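Local coordinates for protein lipase, class 3 (Penicillium roqueforti FM164, PDB 6L7N) that probably hydrolyses ester bonds of acylglycerol lipids, as a fungal class 3 lipase of the alpha/beta-hydrolase fold, at residues S7-F12 / W263-T268; A34-S39 / S66-V71; V98-D103 / G113-W118; V152-V157 / Y173-V178; L206-M211 / G251-E256. One frame throughout, in Å; residues are numbered along the deposited sequence.

Contact 1: S7-F12 / W263-T268; sequences SELNQF and WYFMKT
Phe12, on helix 6-22, and Phe265, in an irregular loop near the C-terminal end of the chain, bring the two backbones to 8.3 Å between their CA atoms, so that the Phe265 side chain has to span the gap. Its backbone has a positive phi of 71°, unusual for a residue with a side chain, and its CB points at the helix. The far rim of its ring reaches Phe12: CZ of Phe265 lies 3.7 Å from CB of Phe12, and the carbonyl carbon of Phe12 sits over one face, displaced toward the rim. Phe265 therefore packs on the base and backbone of Phe12, while the Phe12 ring itself leads away from the loop. One turn back, the methyl CD1 of Leu9 comes within 3.9 Å of CE1 of Phe265. With CG of Leu9 opposite its own amide nitrogen (chi1 177°), the branch extends far enough to make this touch although CB does not face the loop. The contact is one of van der Waals packing. On the sheet side, the Phe12 ring makes edge-to-face contacts with Tyr220 and Phe196, Phe265 also lies against Ile222 of strand 219-222, and both Leu9 and Phe265 rest on Ile235 of strand 235-238, so helix 6-22 and the C-terminal loop pack at the 235-238 edge of the central mixed sheet.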
# COMPACT_ATOMS: atom_id res chain seq x y z
N SER A 7 1.52 -9.31 18.61
CA SER A 7 0.98 -10.02 17.45
C SER A 7 0.69 -9.06 16.29
O SER A 7 1.03 -9.33 15.13
CB SER A 7 -0.30 -10.75 17.84
OG SER A 7 -1.01 -11.17 16.69
N GLU A 8 0.03 -7.94 16.60
CA GLU A 8 -0.22 -6.92 15.59
C GLU A 8 1.09 -6.41 15.00
O GLU A 8 1.22 -6.25 13.78
CB GLU A 8 -1.02 -5.77 16.20
CG GLU A 8 -2.48 -6.12 16.44
CD GLU A 8 -3.16 -5.15 17.37
OE1 GLU A 8 -2.71 -5.01 18.53
OE2 GLU A 8 -4.16 -4.54 16.95
N LEU A 9 2.08 -6.15 15.86
CA LEU A 9 3.38 -5.68 15.38
C LEU A 9 4.03 -6.70 14.46
O LEU A 9 4.61 -6.34 13.43
CB LEU A 9 4.29 -5.37 16.57
CG LEU A 9 5.71 -4.93 16.20
CD1 LEU A 9 5.69 -3.57 15.51
CD2 LEU A 9 6.60 -4.90 17.43
N ASN A 10 3.96 -7.99 14.81
CA ASN A 10 4.52 -9.02 13.95
C ASN A 10 3.86 -9.01 12.58
O ASN A 10 4.54 -9.06 11.54
CB ASN A 10 4.35 -10.39 14.61
CG ASN A 10 5.17 -10.54 15.89
OD1 ASN A 10 6.08 -9.75 16.15
ND2 ASN A 10 4.84 -11.55 16.69
N GLN A 11 2.53 -8.91 12.55
CA GLN A 11 1.83 -8.82 11.26
C GLN A 11 2.28 -7.59 10.47
O GLN A 11 2.51 -7.67 9.25
CB GLN A 11 0.32 -8.80 11.48
CG GLN A 11 -0.20 -10.13 11.96
CD GLN A 11 -1.63 -10.08 12.42
OE1 GLN A 11 -2.56 -10.18 11.62
NE2 GLN A 11 -1.82 -9.92 13.73
N PHE A 12 2.41 -6.44 11.14
CA PHE A 12 2.74 -5.21 10.44
C PHE A 12 4.15 -5.26 9.88
O PHE A 12 4.39 -4.84 8.73
CB PHE A 12 2.57 -4.00 11.37
CG PHE A 12 1.17 -3.85 11.95
CD1 PHE A 12 0.07 -4.44 11.34
CD2 PHE A 12 0.98 -3.12 13.11
CE1 PHE A 12 -1.21 -4.30 11.88
CE2 PHE A 12 -0.31 -2.96 13.65
CZ PHE A 12 -1.40 -3.56 13.04
N TRP A 263 11.56 4.45 5.56
CA TRP A 263 11.80 3.62 6.74
C TRP A 263 10.47 3.26 7.39
O TRP A 263 9.97 3.95 8.28
CB TRP A 263 12.74 4.36 7.70
CG TRP A 263 14.12 4.47 7.13
CD1 TRP A 263 14.70 5.57 6.54
CD2 TRP A 263 15.09 3.41 7.05
NE1 TRP A 263 15.97 5.26 6.13
CE2 TRP A 263 16.24 3.95 6.43
CE3 TRP A 263 15.10 2.07 7.45
CZ2 TRP A 263 17.39 3.18 6.20
CZ3 TRP A 263 16.24 1.32 7.23
CH2 TRP A 263 17.37 1.88 6.61
N TYR A 264 9.89 2.15 6.93
CA TYR A 264 8.64 1.62 7.46
C TYR A 264 8.94 0.18 7.85
O TYR A 264 8.74 -0.73 7.04
CB TYR A 264 7.50 1.71 6.44
CG TYR A 264 6.87 3.11 6.37
CD1 TYR A 264 7.57 4.19 5.86
CD2 TYR A 264 5.57 3.32 6.81
CE1 TYR A 264 7.01 5.45 5.79
CE2 TYR A 264 4.99 4.58 6.75
CZ TYR A 264 5.72 5.64 6.25
OH TYR A 264 5.13 6.89 6.19
N PHE A 265 9.45 0.00 9.08
CA PHE A 265 9.95 -1.25 9.64
C PHE A 265 11.28 -1.65 9.00
O PHE A 265 12.26 -1.91 9.70
CB PHE A 265 8.91 -2.38 9.52
CG PHE A 265 7.60 -2.05 10.18
CD1 PHE A 265 7.49 -2.04 11.56
CD2 PHE A 265 6.49 -1.74 9.42
CE1 PHE A 265 6.29 -1.74 12.17
CE2 PHE A 265 5.28 -1.42 10.02
CZ PHE A 265 5.18 -1.42 11.40
N MET A 266 11.32 -1.72 7.67
CA MET A 266 12.55 -1.96 6.92
C MET A 266 12.79 -0.82 5.95
O MET A 266 11.99 0.11 5.84
CB MET A 266 12.51 -3.29 6.15
CG MET A 266 12.38 -4.53 7.02
SD MET A 266 10.76 -4.59 7.81
CE MET A 266 10.64 -6.31 8.26
N LYS A 267 13.92 -0.89 5.25
CA LYS A 267 14.15 -0.02 4.10
C LYS A 267 13.29 -0.55 2.96
O LYS A 267 13.75 -1.39 2.18
CB LYS A 267 15.62 -0.01 3.72
CG LYS A 267 16.04 1.21 2.95
CD LYS A 267 17.56 1.29 2.90
CE LYS A 267 18.02 1.49 1.48
NZ LYS A 267 17.03 2.31 0.73
N THR A 268 12.06 -0.05 2.85
CA THR A 268 11.09 -0.73 1.99
C THR A 268 11.51 -0.69 0.52
O THR A 268 11.26 -1.65 -0.22
CB THR A 268 9.70 -0.12 2.16
OG1 THR A 268 9.60 1.08 1.37
CG2 THR A 268 9.43 0.23 3.61

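Contact 2: A34-S39 / S66-V71; sequences AKISCS and SGFIAV
Ile36 meets Phe68 and Ala70 where an N-terminal loop lies over strand 66-72, the second strand of the central mixed sheet of this alpha/beta-hydrolase fold. The loop, 34-39, runs between helices 25-28 and 44-49 and keeps its backbone well off the strand, with 8.1 Å between the CA atoms of Ile36 and Ala70.

The interaction across the gap is apolar and passes through a single methyl group. Ile36 has CG1 opposite its carbonyl carbon (chi1 -73°) and CD1 extended beyond it (chi2 168°), which drives CD1 toward the strand. There it touches the CB of Ala70 and the ring of Phe68, the latter through CE1 at 3.7 Å and CZ at 3.9 Å, approaching the ring obliquely. The two longer side chains are nearly perpendicular. Phe68 and Ala70 are two apart on the strand and turn their CB atoms to the same face, whereas Ile69 between them points to the other face and packs on Val78 and Leu80 of strand 77-83. Tyr18 of helix 6-22 touches both Ile36 and Phe68, and Val53 of strand 52-57 adds to the cover of Ile36.

Polar and covalent links also hold the loop. Backbone hydrogen bonds join Ala34 to Val53 and Ile36 to Ala51, the amide N of Cys38 is hydrogen-bonded to OE2 of Glu47, and Cys38 forms a disulfide with Cys43. Nearest of all across the contact is CD1 of Ile36 to CB of Ala70, at 3.5 Å.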
# COMPACT_ATOMS: atom_id res chain seq x y z
N ALA A 34 8.22 -18.85 -10.05
CA ALA A 34 9.46 -18.46 -9.40
C ALA A 34 9.21 -17.98 -7.98
O ALA A 34 8.13 -17.46 -7.66
CB ALA A 34 10.16 -17.37 -10.20
N LYS A 35 10.21 -18.14 -7.12
CA LYS A 35 10.12 -17.69 -5.74
C LYS A 35 10.39 -16.19 -5.64
O LYS A 35 11.29 -15.67 -6.30
CB LYS A 35 11.13 -18.45 -4.88
CG LYS A 35 11.03 -19.96 -5.02
CD LYS A 35 12.37 -20.66 -4.78
CE LYS A 35 12.21 -22.17 -4.86
NZ LYS A 35 13.28 -22.91 -4.11
N ILE A 36 9.60 -15.50 -4.81
CA ILE A 36 9.91 -14.11 -4.48
C ILE A 36 11.24 -14.05 -3.75
O ILE A 36 11.50 -14.83 -2.82
CB ILE A 36 8.80 -13.50 -3.60
CG1 ILE A 36 7.52 -13.20 -4.40
CG2 ILE A 36 9.31 -12.24 -2.91
CD1 ILE A 36 6.34 -12.89 -3.49
N SER A 37 12.09 -13.09 -4.13
CA SER A 37 13.38 -12.93 -3.48
C SER A 37 13.75 -11.46 -3.47
O SER A 37 13.42 -10.72 -4.40
CB SER A 37 14.48 -13.74 -4.20
OG SER A 37 15.62 -13.80 -3.37
N CYS A 38 14.42 -11.04 -2.40
CA CYS A 38 14.89 -9.67 -2.25
C CYS A 38 16.40 -9.72 -2.12
O CYS A 38 16.92 -10.07 -1.05
CB CYS A 38 14.27 -9.01 -1.03
SG CYS A 38 12.52 -8.88 -1.21
N SER A 39 17.11 -9.35 -3.18
CA SER A 39 18.56 -9.50 -3.17
C SER A 39 19.20 -8.65 -2.09
O SER A 39 20.23 -9.04 -1.53
CB SER A 39 19.14 -9.18 -4.55
OG SER A 39 18.84 -7.86 -4.95
N SER A 66 3.99 -1.32 -11.31
CA SER A 66 4.38 -2.71 -11.45
C SER A 66 3.91 -3.48 -10.22
O SER A 66 3.45 -2.90 -9.24
CB SER A 66 5.89 -2.84 -11.67
OG SER A 66 6.61 -2.19 -10.64
N GLY A 67 4.01 -4.80 -10.27
CA GLY A 67 3.60 -5.58 -9.12
C GLY A 67 3.41 -7.04 -9.46
O GLY A 67 3.82 -7.52 -10.52
N PHE A 68 2.74 -7.72 -8.54
CA PHE A 68 2.62 -9.17 -8.68
C PHE A 68 1.45 -9.68 -7.87
O PHE A 68 0.97 -9.03 -6.93
CB PHE A 68 3.91 -9.88 -8.25
CG PHE A 68 4.31 -9.64 -6.81
CD1 PHE A 68 3.73 -10.36 -5.77
CD2 PHE A 68 5.30 -8.71 -6.50
CE1 PHE A 68 4.13 -10.14 -4.43
CE2 PHE A 68 5.70 -8.49 -5.19
CZ PHE A 68 5.12 -9.20 -4.14
N ILE A 69 0.98 -10.87 -8.26
CA ILE A 69 0.12 -11.72 -7.45
C ILE A 69 0.93 -12.96 -7.09
O ILE A 69 1.40 -13.67 -7.99
CB ILE A 69 -1.17 -12.11 -8.20
CG1 ILE A 69 -1.88 -10.86 -8.75
CG2 ILE A 69 -2.07 -12.97 -7.31
CD1 ILE A 69 -3.14 -11.18 -9.56
N ALA A 70 1.10 -13.19 -5.79
CA ALA A 70 1.83 -14.34 -5.27
C ALA A 70 0.94 -15.12 -4.32
O ALA A 70 -0.09 -14.63 -3.86
CB ALA A 70 3.11 -13.91 -4.54
N VAL A 71 1.34 -16.36 -4.03
CA VAL A 71 0.61 -17.20 -3.09
C VAL A 71 1.54 -17.59 -1.96
O VAL A 71 2.67 -18.04 -2.20
CB VAL A 71 -0.01 -18.44 -3.76
CG1 VAL A 71 -0.36 -19.45 -2.68
CG2 VAL A 71 -1.31 -18.06 -4.53

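Contact 3: V98-D103 / G113-W118; sequences VYTNPD and GFWGSW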
# COMPACT_ATOMS: atom_id res chain seq x y z
N VAL A 98 -5.89 15.87 -9.35
CA VAL A 98 -7.15 16.05 -10.08
C VAL A 98 -8.16 15.04 -9.55
O VAL A 98 -7.84 13.87 -9.37
CB VAL A 98 -6.97 15.88 -11.61
CG1 VAL A 98 -8.30 16.07 -12.33
CG2 VAL A 98 -5.92 16.82 -12.18
N TYR A 99 -9.40 15.49 -9.32
CA TYR A 99 -10.45 14.57 -8.93
C TYR A 99 -10.95 13.76 -10.13
O TYR A 99 -10.86 14.19 -11.28
CB TYR A 99 -11.65 15.32 -8.34
CG TYR A 99 -11.41 15.94 -7.00
CD1 TYR A 99 -11.25 15.16 -5.87
CD2 TYR A 99 -11.35 17.32 -6.86
CE1 TYR A 99 -11.05 15.72 -4.64
CE2 TYR A 99 -11.15 17.89 -5.63
CZ TYR A 99 -10.99 17.09 -4.52
OH TYR A 99 -10.79 17.69 -3.30
N THR A 100 -11.52 12.59 -9.83
CA THR A 100 -12.27 11.83 -10.82
C THR A 100 -13.31 10.97 -10.10
O THR A 100 -13.20 10.69 -8.90
CB THR A 100 -11.38 10.94 -11.69
OG1 THR A 100 -12.11 10.50 -12.83
CG2 THR A 100 -10.93 9.69 -10.92
N ASN A 101 -14.33 10.56 -10.85
CA ASN A 101 -15.43 9.76 -10.33
C ASN A 101 -15.17 8.30 -10.67
O ASN A 101 -15.35 7.90 -11.82
CB ASN A 101 -16.76 10.21 -10.92
CG ASN A 101 -17.96 9.41 -10.38
OD1 ASN A 101 -17.81 8.38 -9.73
ND2 ASN A 101 -19.16 9.91 -10.66
N PRO A 102 -14.76 7.47 -9.70
CA PRO A 102 -14.38 6.08 -10.00
C PRO A 102 -15.55 5.11 -10.05
O PRO A 102 -15.33 3.91 -10.26
CB PRO A 102 -13.44 5.74 -8.85
CG PRO A 102 -13.98 6.51 -7.70
CD PRO A 102 -14.52 7.81 -8.29
N ASP A 103 -16.79 5.58 -9.86
CA ASP A 103 -17.98 4.71 -9.81
C ASP A 103 -17.95 3.76 -8.62
O ASP A 103 -18.44 2.63 -8.71
CB ASP A 103 -18.17 3.89 -11.10
CG ASP A 103 -18.56 4.74 -12.31
OD1 ASP A 103 -19.61 5.43 -12.26
OD2 ASP A 103 -17.83 4.70 -13.32
N GLY A 113 -4.80 10.28 -10.87
CA GLY A 113 -3.60 9.53 -11.22
C GLY A 113 -3.63 8.12 -10.67
O GLY A 113 -3.38 7.14 -11.39
N PHE A 114 -3.96 7.99 -9.39
CA PHE A 114 -3.95 6.68 -8.75
C PHE A 114 -5.05 5.79 -9.33
O PHE A 114 -4.82 4.61 -9.64
CB PHE A 114 -4.13 6.83 -7.24
CG PHE A 114 -3.09 7.70 -6.58
CD1 PHE A 114 -1.77 7.68 -7.01
CD2 PHE A 114 -3.43 8.51 -5.51
CE1 PHE A 114 -0.81 8.47 -6.39
CE2 PHE A 114 -2.47 9.31 -4.89
CZ PHE A 114 -1.16 9.30 -5.34
N TRP A 115 -6.27 6.33 -9.45
CA TRP A 115 -7.36 5.56 -10.02
C TRP A 115 -7.01 5.11 -11.43
O TRP A 115 -7.29 3.97 -11.81
CB TRP A 115 -8.66 6.37 -10.04
CG TRP A 115 -9.79 5.59 -10.59
CD1 TRP A 115 -10.43 5.77 -11.78
CD2 TRP A 115 -10.39 4.45 -9.97
NE1 TRP A 115 -11.42 4.83 -11.93
CE2 TRP A 115 -11.40 4.00 -10.84
CE3 TRP A 115 -10.18 3.78 -8.77
CZ2 TRP A 115 -12.19 2.89 -10.54
CZ3 TRP A 115 -10.98 2.69 -8.47
CH2 TRP A 115 -11.97 2.26 -9.36
N GLY A 116 -6.43 6.01 -12.22
CA GLY A 116 -6.02 5.64 -13.57
C GLY A 116 -5.03 4.50 -13.59
O GLY A 116 -5.10 3.61 -14.45
N SER A 117 -4.08 4.51 -12.65
CA SER A 117 -3.10 3.43 -12.60
C SER A 117 -3.79 2.10 -12.28
O SER A 117 -3.41 1.05 -12.82
CB SER A 117 -2.01 3.74 -11.58
OG SER A 117 -1.34 4.95 -11.92
N TRP A 118 -4.80 2.12 -11.40
CA TRP A 118 -5.54 0.88 -11.13
C TRP A 118 -6.38 0.45 -12.33
O TRP A 118 -6.40 -0.74 -12.67
CB TRP A 118 -6.41 1.03 -9.87
CG TRP A 118 -7.44 -0.06 -9.68
CD1 TRP A 118 -8.79 0.12 -9.53
CD2 TRP A 118 -7.22 -1.48 -9.62
NE1 TRP A 118 -9.42 -1.11 -9.38
CE2 TRP A 118 -8.47 -2.10 -9.43
CE3 TRP A 118 -6.08 -2.29 -9.70
CZ2 TRP A 118 -8.62 -3.49 -9.33
CZ3 TRP A 118 -6.23 -3.66 -9.60
CH2 TRP A 118 -7.48 -4.24 -9.41
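Pro102 lays its CB over the face of the Trp115 indole in a CH-pi contact, 3.4 Å from the centroid of the six-membered ring and only 14° off the ring normal. In this lipase of the alpha/beta-hydrolase fold, the contact packs the end of a small two-stranded antiparallel sheet, strands 99-100 and 110-111, onto helix 112-135. The backbones come to 7.0 Å between the CA atoms of Pro102 and Trp115.

Trp115 reaches the loop with its CG opposite the backbone nitrogen (chi1 -178°), which carries the indole along the loop side of the helix. CB of Pro102 is then 3.3 Å from CE2, an atom of the bond shared by the two rings, so the proline sits near the middle of the indole and not at its border. Two residues earlier, CG2 of Thr100 comes obliquely to CD1 of Trp115 at 4.0 Å; the two side chains are set crosswise. Cutting Trp115 back to an alanine is likely to leave Pro102 without the aromatic face it packs on and to open a gap between loop and helix.

The loop has internal support just where it meets the indole. Asn101 points away from the helix, and its OD1 accepts the amide of Asp103 at 3.0 Å to form an Asx turn around Pro102. Trp115 also touches Asp159 of helix 148-161, and OD2 of that aspartate is hydrogen-bonded to NE1 of Trp118. At the benzene end of the indole, the carbonyl O of Pro102 lies 3.3 Å from CZ2 of Trp115.

Contact 4: V152-V157 / Y173-V178; sequences VATLAV and YASPRV
Val178 and Leu155 run antiparallel alongside one another, their branches side by side, with CG2 of Val178 3.8 Å from CD2 of Leu155. The same methyl also meets Thr154, whose side chain lies at a slant to that of Val178 and offers CG2 at 3.9 Å. With CG1 of Val178 opposite the carbonyl carbon (chi1 -47°), CG2 is left between the backbone nitrogen and the carbonyl carbon, facing helix 148-161.

The other branch of Thr154 is polar. OG1 and the OG of Ser175 are 4.0 Å apart, too far for a direct bond, and a water fills the interval, donating to OG1 of Thr154 at 2.8 Å and to OG of Ser175 at 2.7 Å. Each hydroxyl has a second partner: OG1 of Thr154 is hydrogen-bonded to the carbonyl of Ala150 one turn back, and OG of Ser175 donates to O of Pro176 at 2.6 Å, in the carbonyl plane on a lone pair. Replacing Ser175 by an alanine would probably leave the bridging water with one acceptor fewer and the Pro176 carbonyl without this donor.

The contact ties helix 148-161 to the loop leaving strand 169-173. Thr154 rests on Leu170 and Ala172 of that strand, Leu155 and Pro176 both touch Phe114 of helix 112-135, and Ser175 lies close to the probable nucleophile elbow at the start of helix 148-161, without touching it.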
# COMPACT_ATOMS: atom_id res chain seq x y z
N VAL A 152 -2.29 3.10 -4.93
CA VAL A 152 -2.96 2.23 -5.89
C VAL A 152 -3.56 1.04 -5.17
O VAL A 152 -4.71 0.64 -5.42
CB VAL A 152 -1.99 1.80 -7.00
CG1 VAL A 152 -2.63 0.76 -7.90
CG2 VAL A 152 -1.50 3.02 -7.82
N ALA A 153 -2.82 0.50 -4.19
CA ALA A 153 -3.31 -0.65 -3.45
C ALA A 153 -4.63 -0.32 -2.79
O ALA A 153 -5.60 -1.08 -2.88
CB ALA A 153 -2.27 -1.08 -2.42
N THR A 154 -4.71 0.87 -2.18
CA THR A 154 -5.94 1.25 -1.50
C THR A 154 -7.12 1.23 -2.46
O THR A 154 -8.13 0.55 -2.21
CB THR A 154 -5.75 2.63 -0.87
OG1 THR A 154 -4.66 2.57 0.08
CG2 THR A 154 -7.02 3.07 -0.17
N LEU A 155 -6.97 1.86 -3.63
CA LEU A 155 -8.12 1.92 -4.52
C LEU A 155 -8.41 0.54 -5.07
O LEU A 155 -9.58 0.15 -5.17
CB LEU A 155 -7.89 2.93 -5.65
CG LEU A 155 -7.80 4.37 -5.14
CD1 LEU A 155 -7.20 5.28 -6.18
CD2 LEU A 155 -9.20 4.86 -4.75
N ALA A 156 -7.36 -0.24 -5.31
CA ALA A 156 -7.60 -1.59 -5.81
C ALA A 156 -8.39 -2.38 -4.79
O ALA A 156 -9.43 -2.99 -5.13
CB ALA A 156 -6.27 -2.27 -6.15
N VAL A 157 -7.98 -2.32 -3.52
CA VAL A 157 -8.71 -3.06 -2.50
C VAL A 157 -10.16 -2.64 -2.51
O VAL A 157 -11.07 -3.48 -2.55
CB VAL A 157 -8.12 -2.84 -1.10
CG1 VAL A 157 -8.79 -3.78 -0.13
CG2 VAL A 157 -6.72 -3.09 -1.09
N TYR A 173 1.36 1.10 3.25
CA TYR A 173 2.44 1.74 3.98
C TYR A 173 2.79 3.05 3.31
O TYR A 173 3.06 3.09 2.11
CB TYR A 173 3.66 0.81 4.04
CG TYR A 173 3.37 -0.50 4.74
CD1 TYR A 173 2.78 -1.55 4.07
CD2 TYR A 173 3.66 -0.65 6.09
CE1 TYR A 173 2.49 -2.76 4.73
CE2 TYR A 173 3.38 -1.84 6.76
CZ TYR A 173 2.79 -2.89 6.07
OH TYR A 173 2.52 -4.08 6.75
N ALA A 174 2.78 4.14 4.09
CA ALA A 174 3.21 5.45 3.63
C ALA A 174 2.32 5.99 2.51
O ALA A 174 2.79 6.68 1.61
CB ALA A 174 4.67 5.44 3.18
N SER A 175 1.03 5.67 2.56
CA SER A 175 0.14 5.99 1.46
C SER A 175 -0.20 7.48 1.44
O SER A 175 -0.46 8.07 2.49
CB SER A 175 -1.16 5.20 1.58
OG SER A 175 -2.09 5.63 0.59
N PRO A 176 -0.26 8.09 0.25
CA PRO A 176 -0.94 9.39 0.11
C PRO A 176 -2.42 9.23 0.42
O PRO A 176 -2.95 8.13 0.52
CB PRO A 176 -0.73 9.75 -1.37
CG PRO A 176 0.31 8.79 -1.89
CD PRO A 176 0.24 7.56 -1.03
N ARG A 177 -3.12 10.36 0.56
CA ARG A 177 -4.57 10.32 0.48
C ARG A 177 -4.98 10.01 -0.96
O ARG A 177 -4.30 10.39 -1.92
CB ARG A 177 -5.18 11.66 0.93
CG ARG A 177 -4.81 12.03 2.36
CD ARG A 177 -5.57 13.29 2.82
NE ARG A 177 -5.38 13.51 4.26
CZ ARG A 177 -4.40 14.23 4.78
NH1 ARG A 177 -3.49 14.82 4.01
NH2 ARG A 177 -4.31 14.37 6.10
N VAL A 178 -6.09 9.29 -1.11
CA VAL A 178 -6.49 8.80 -2.42
C VAL A 178 -7.87 9.29 -2.83
O VAL A 178 -8.29 9.02 -3.96
CB VAL A 178 -6.43 7.26 -2.50
CG1 VAL A 178 -5.12 6.78 -1.95
CG2 VAL A 178 -7.59 6.62 -1.76
O HOH W 1 -4.44 4.84 1.73

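Contact 5: L206-M211 / G251-E256; sequences LPLLAM and GLPSLE
Leu206 and Leu208 both carry CG opposite the carbonyl carbon (chi1 -72° and -55°) and continue extended, a shape that brings their branched ends against the ring of Pro253. Leu206 approaches with its branch point: CG lies 4.0 Å from CG of Pro253, and both methyls stand only slightly farther from the same ring atom, so the proline corner rests on the fork of the leucine. Leu208 works differently, using one methyl. Its CD2 is 4.0 Å from CD of Pro253 and 4.1 Å from CD2 of Leu252. The side chains of Leu208 and Leu252 meet almost perpendicularly, whereas both leucines of 206-211 lie obliquely to the proline.

All the approaches are of ordinary van der Waals length, and the backbones stay well apart, with 7.6 Å between the CA atoms of Leu206 and Pro253. Leu206 is buried and Leu252 exposed, so the contact runs from the interior toward solvent. Each loop is held separately: the amide of Met211 bonds to O of Leu208 at 2.9 Å around the short 3-10 segment 209-210, and the carbonyl of Gly251 accepts from Lys205. Trp91 of helix 88-94 touches Leu206, and Pro202 touches Pro253. This is plain apolar loop-to-loop packing at the border of the alpha/beta-hydrolase fold, joining the loop after strand 193-198 to the one after helix 246-249, with Pro253 near, but not touching, the probable Ser-His-Asp triad of Ser147, Asp201 and His261.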
# COMPACT_ATOMS: atom_id res chain seq x y z
N LEU A 206 -0.09 14.33 1.58
CA LEU A 206 -0.58 14.80 0.30
C LEU A 206 -1.54 13.79 -0.33
O LEU A 206 -1.42 12.58 -0.09
CB LEU A 206 0.59 15.08 -0.66
CG LEU A 206 1.41 16.34 -0.31
CD1 LEU A 206 2.78 16.35 -0.98
CD2 LEU A 206 0.65 17.63 -0.65
N PRO A 207 -2.53 14.27 -1.10
CA PRO A 207 -2.91 15.69 -1.19
C PRO A 207 -3.41 16.25 0.15
O PRO A 207 -3.66 15.48 1.05
CB PRO A 207 -4.03 15.69 -2.23
CG PRO A 207 -3.82 14.46 -3.03
CD PRO A 207 -3.18 13.44 -2.12
N LEU A 208 -3.51 17.57 0.28
CA LEU A 208 -3.80 18.18 1.58
C LEU A 208 -5.26 18.03 1.96
O LEU A 208 -6.15 17.95 1.11
CB LEU A 208 -3.45 19.67 1.55
CG LEU A 208 -2.03 19.96 1.12
CD1 LEU A 208 -1.85 21.45 0.85
CD2 LEU A 208 -1.05 19.47 2.18
N LEU A 209 -5.50 18.01 3.28
CA LEU A 209 -6.87 18.11 3.77
C LEU A 209 -7.58 19.30 3.13
O LEU A 209 -8.73 19.19 2.70
CB LEU A 209 -6.89 18.25 5.29
CG LEU A 209 -6.70 16.97 6.09
CD1 LEU A 209 -6.65 17.29 7.57
CD2 LEU A 209 -7.80 16.01 5.76
N ALA A 210 -6.88 20.43 3.04
CA ALA A 210 -7.42 21.65 2.45
C ALA A 210 -7.82 21.47 0.99
O ALA A 210 -8.52 22.33 0.44
CB ALA A 210 -6.39 22.78 2.55
N MET A 211 -7.36 20.42 0.33
CA MET A 211 -7.73 20.16 -1.05
C MET A 211 -8.89 19.17 -1.16
O MET A 211 -9.16 18.69 -2.26
CB MET A 211 -6.53 19.64 -1.83
CG MET A 211 -5.54 20.74 -2.19
SD MET A 211 -4.30 20.16 -3.34
CE MET A 211 -3.18 19.41 -2.18
N GLY A 251 2.84 18.75 10.76
CA GLY A 251 3.00 19.97 9.98
C GLY A 251 2.84 19.72 8.49
O GLY A 251 2.73 18.58 8.03
N LEU A 252 2.82 20.82 7.75
CA LEU A 252 2.72 20.73 6.30
C LEU A 252 3.92 19.97 5.74
O LEU A 252 4.98 19.91 6.38
CB LEU A 252 2.64 22.12 5.68
CG LEU A 252 1.29 22.83 5.85
CD1 LEU A 252 1.33 24.26 5.29
CD2 LEU A 252 0.19 22.03 5.20
N PRO A 253 3.78 19.34 4.57
CA PRO A 253 4.86 18.47 4.08
C PRO A 253 6.10 19.26 3.69
O PRO A 253 6.00 20.32 3.07
CB PRO A 253 4.23 17.78 2.86
CG PRO A 253 3.12 18.67 2.45
CD PRO A 253 2.58 19.24 3.73
N SER A 254 7.27 18.73 4.05
CA SER A 254 8.56 19.34 3.74
C SER A 254 9.46 18.29 3.11
O SER A 254 9.64 17.21 3.68
CB SER A 254 9.22 19.91 4.99
OG SER A 254 8.55 21.08 5.46
N LEU A 255 10.05 18.61 1.95
CA LEU A 255 11.02 17.71 1.33
C LEU A 255 12.18 17.39 2.26
O LEU A 255 12.81 16.33 2.14
CB LEU A 255 11.55 18.33 0.03
CG LEU A 255 10.74 18.27 -1.26
CD1 LEU A 255 11.56 18.88 -2.39
CD2 LEU A 255 10.37 16.84 -1.60
N GLU A 256 12.51 18.30 3.19
CA GLU A 256 13.60 18.01 4.11
C GLU A 256 13.28 16.84 5.03
O GLU A 256 14.20 16.26 5.63
CB GLU A 256 13.94 19.26 4.93
CG GLU A 256 12.80 19.75 5.77
CD GLU A 256 13.02 19.47 7.25
OE1 GLU A 256 12.22 19.96 8.07
OE2 GLU A 256 13.99 18.77 7.58

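Overall arrangement
Contact 4 is the most central, its centre about 5 Å from that of the chain, and includes a water bridge between hydroxyls; the other four join their segments by apolar or CH-pi packing alone. Contacts 2 and 3 are also buried but lie farther out, while contacts 1 and 5 are partly exposed. Contact 4 touches three others. Tyr173 gives its hydroxyl to the Phe12 carbonyl of contact 1, Leu155 packs on Phe114 and Trp115 of contact 3, and Arg177 hydrogen-bonds to the Leu206 and Pro207 carbonyls of contact 5. Contact 2 touches none of them, yet helix 6-22, which supplies one side of contact 1, also packs on contact 2 through Tyr18.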